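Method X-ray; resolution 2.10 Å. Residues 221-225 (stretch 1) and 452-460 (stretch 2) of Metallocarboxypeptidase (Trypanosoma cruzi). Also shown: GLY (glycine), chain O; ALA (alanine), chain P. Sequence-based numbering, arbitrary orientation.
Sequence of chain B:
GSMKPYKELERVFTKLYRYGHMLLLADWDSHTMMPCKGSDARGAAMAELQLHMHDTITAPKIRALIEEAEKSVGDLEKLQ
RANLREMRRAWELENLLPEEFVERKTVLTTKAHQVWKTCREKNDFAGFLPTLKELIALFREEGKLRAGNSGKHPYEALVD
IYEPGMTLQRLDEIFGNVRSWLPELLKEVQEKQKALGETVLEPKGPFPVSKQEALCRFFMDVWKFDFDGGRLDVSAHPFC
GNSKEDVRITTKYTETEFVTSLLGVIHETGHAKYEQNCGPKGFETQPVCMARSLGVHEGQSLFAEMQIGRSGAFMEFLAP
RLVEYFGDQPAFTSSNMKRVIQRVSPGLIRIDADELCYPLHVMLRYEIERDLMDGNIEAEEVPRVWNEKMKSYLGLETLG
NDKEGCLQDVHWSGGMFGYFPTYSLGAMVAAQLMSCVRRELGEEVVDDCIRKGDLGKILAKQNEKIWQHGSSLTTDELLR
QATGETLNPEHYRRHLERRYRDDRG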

# COMPACT_ATOMS: atom_id res chain seq x y z
N ASP B 221 20.33 -6.73 -8.92
CA ASP B 221 21.40 -7.38 -8.13
C ASP B 221 22.82 -6.91 -8.48
O ASP B 221 23.69 -6.73 -7.60
CB ASP B 221 21.34 -8.91 -8.27
CG ASP B 221 20.15 -9.53 -7.55
OD1 ASP B 221 19.53 -8.88 -6.66
OD2 ASP B 221 19.85 -10.71 -7.85
N VAL B 222 23.08 -6.71 -9.77
CA VAL B 222 24.35 -6.15 -10.23
C VAL B 222 24.57 -4.78 -9.60
O VAL B 222 25.67 -4.46 -9.20
CB VAL B 222 24.43 -6.10 -11.79
CG1 VAL B 222 25.63 -5.29 -12.29
CG2 VAL B 222 24.39 -7.53 -12.39
N TRP B 223 23.51 -3.97 -9.48
CA TRP B 223 23.63 -2.67 -8.79
C TRP B 223 23.55 -2.74 -7.25
O TRP B 223 23.49 -1.71 -6.56
CB TRP B 223 22.61 -1.66 -9.34
CG TRP B 223 23.21 -0.74 -10.32
CD1 TRP B 223 23.64 0.52 -10.10
CD2 TRP B 223 23.37 -0.97 -11.72
NE1 TRP B 223 24.10 1.09 -11.26
CE2 TRP B 223 23.94 0.19 -12.28
CE3 TRP B 223 23.08 -2.04 -12.57
CZ2 TRP B 223 24.26 0.28 -13.59
CZ3 TRP B 223 23.42 -1.94 -13.88
CH2 TRP B 223 23.98 -0.78 -14.39
N LYS B 224 23.50 -3.96 -6.73
CA LYS B 224 23.41 -4.24 -5.29
C LYS B 224 22.21 -3.58 -4.65
O LYS B 224 22.24 -3.19 -3.50
CB LYS B 224 24.75 -3.93 -4.62
CG LYS B 224 25.88 -4.50 -5.44
CD LYS B 224 27.17 -4.48 -4.74
CE LYS B 224 28.32 -4.83 -5.72
NZ LYS B 224 28.39 -6.31 -6.21
N PHE B 225 21.10 -3.50 -5.40
CA PHE B 225 19.81 -3.17 -4.80
C PHE B 225 19.51 -4.09 -3.57
O PHE B 225 19.61 -5.34 -3.59
CB PHE B 225 18.70 -3.20 -5.86
CG PHE B 225 17.36 -2.68 -5.39
CD1 PHE B 225 16.99 -1.37 -5.60
CD2 PHE B 225 16.43 -3.53 -4.84
CE1 PHE B 225 15.75 -0.93 -5.20
CE2 PHE B 225 15.22 -3.09 -4.42
CZ PHE B 225 14.87 -1.79 -4.60
N GLY O . 31.19 -5.30 -6.96
CA GLY O . 31.68 -6.12 -5.81
C GLY O . 32.20 -5.34 -4.62
O GLY O . 31.57 -5.32 -3.54
N ALA P . 33.34 -4.68 -4.83
CA ALA P . 34.17 -4.08 -3.76
C ALA P . 33.60 -2.77 -3.22
O ALA P . 34.33 -1.80 -2.99
CB ALA P . 35.61 -3.87 -4.28
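Stretch 2 452-460: KGDLGKILA

Contact between residues 221-225 and 452-460 of one chain, brought together across at least 231 positions of sequence. Stretch 1 takes in the last two residues of a helix, Asp221 and Val222, and then runs out into loop; stretch 2 leaves a helix at Gly453, passes through a short loop, and enters a new helix at Gly456. The CA atoms pair in the same order along both stretches, Val222 with Gly453 (CA to CA 6.2 Å) and Trp223 with Leu455 (CA to CA 6.7 Å), and 333 Å² of surface is buried in total. No direct hydrogen bond crosses; apolar packing and one water join the two.

Asp221 reaches nothing in stretch 2, but its O accepts a bond from Lys224 N (2.9 Å), closing a turn at the end of the helix. Val222 sets CG1 3.8 Å from Gly453 O and 3.8 Å from Leu455 CD1. Gly453 has positive phi (62°), suited to glycine, and ends its helix in a Schellman motif. Water 1 bridges the two stretches: it donates to Val222 O (2.6 Å) and Gly453 O (3.0 Å) and accepts from Lys224 NZ (3.1 Å) and Leu455 N (3.0 Å).

Trp223, the first residue to leave helical geometry, offers a ring face to Leu455, whose CD1 lies 3.6 Å from the six-membered ring centroid and 13° off its normal, a CH-pi contact. One helical turn on from Leu455, Leu459 approaches the same residue, its CD2 3.7 Å from Trp223 CD1 and its CD1 3.4 Å from Trp223 O. The bond from Leu459 N to Leu455 O (2.9 Å) ties these two leucines together.

Lys224, at phi 57°, points toward stretch 2: its CG lies 4.0 Å from Leu459 CD1 and its CE 3.8 Å from Gly456 N. The bound glycine sits nearby, its N donating to Asp454 OD1 (2.6 Å). Phe225 is out of reach.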

# COMPACT_ATOMS: atom_id res chain seq x y z
N LYS B 452 32.75 -6.53 -16.46
CA LYS B 452 32.56 -7.70 -15.63
C LYS B 452 31.33 -7.61 -14.69
O LYS B 452 31.10 -8.53 -13.93
CB LYS B 452 33.80 -7.93 -14.75
CG LYS B 452 35.09 -8.22 -15.51
CD LYS B 452 36.23 -8.49 -14.53
CE LYS B 452 37.60 -8.65 -15.25
NZ LYS B 452 38.71 -8.89 -14.28
N GLY B 453 30.57 -6.51 -14.72
CA GLY B 453 29.40 -6.40 -13.86
C GLY B 453 29.73 -6.44 -12.37
O GLY B 453 28.98 -7.00 -11.57
N ASP B 454 30.88 -5.84 -12.04
CA ASP B 454 31.46 -5.76 -10.71
C ASP B 454 31.51 -4.29 -10.29
O ASP B 454 32.58 -3.64 -10.30
CB ASP B 454 32.89 -6.31 -10.81
CG ASP B 454 33.46 -6.71 -9.50
OD1 ASP B 454 32.68 -6.71 -8.52
OD2 ASP B 454 34.70 -7.04 -9.45
N LEU B 455 30.37 -3.76 -9.89
CA LEU B 455 30.22 -2.31 -9.71
C LEU B 455 30.56 -1.73 -8.36
O LEU B 455 30.59 -0.53 -8.20
CB LEU B 455 28.83 -1.84 -10.11
CG LEU B 455 28.39 -2.19 -11.53
CD1 LEU B 455 26.93 -1.77 -11.68
CD2 LEU B 455 29.27 -1.55 -12.62
N GLY B 456 30.89 -2.56 -7.39
CA GLY B 456 31.06 -2.09 -6.01
C GLY B 456 32.00 -0.90 -5.82
O GLY B 456 31.76 -0.07 -4.95
N LYS B 457 33.08 -0.84 -6.59
CA LYS B 457 34.08 0.23 -6.40
C LYS B 457 33.49 1.55 -6.91
O LYS B 457 33.73 2.68 -6.37
CB LYS B 457 35.34 -0.09 -7.17
CG LYS B 457 36.30 -1.01 -6.45
CD LYS B 457 37.42 -1.40 -7.37
CE LYS B 457 38.39 -2.32 -6.68
NZ LYS B 457 39.67 -2.38 -7.45
N ILE B 458 32.68 1.41 -7.95
CA ILE B 458 32.03 2.55 -8.54
C ILE B 458 30.96 3.02 -7.58
O ILE B 458 30.92 4.19 -7.23
CB ILE B 458 31.49 2.27 -9.94
CG1 ILE B 458 32.60 1.83 -10.91
CG2 ILE B 458 30.83 3.55 -10.55
CD1 ILE B 458 31.98 1.37 -12.30
N LEU B 459 30.11 2.09 -7.11
CA LEU B 459 28.99 2.44 -6.25
C LEU B 459 29.52 3.05 -4.96
O LEU B 459 28.93 3.98 -4.44
CB LEU B 459 28.06 1.23 -5.96
CG LEU B 459 27.47 0.51 -7.18
CD1 LEU B 459 26.79 -0.79 -6.78
CD2 LEU B 459 26.51 1.47 -7.93
N ALA B 460 30.66 2.56 -4.46
CA ALA B 460 31.24 3.10 -3.25
C ALA B 460 31.66 4.56 -3.38
O ALA B 460 31.46 5.36 -2.47
CB ALA B 460 32.42 2.27 -2.77
O HOH W 1 28.03 -5.49 -9.20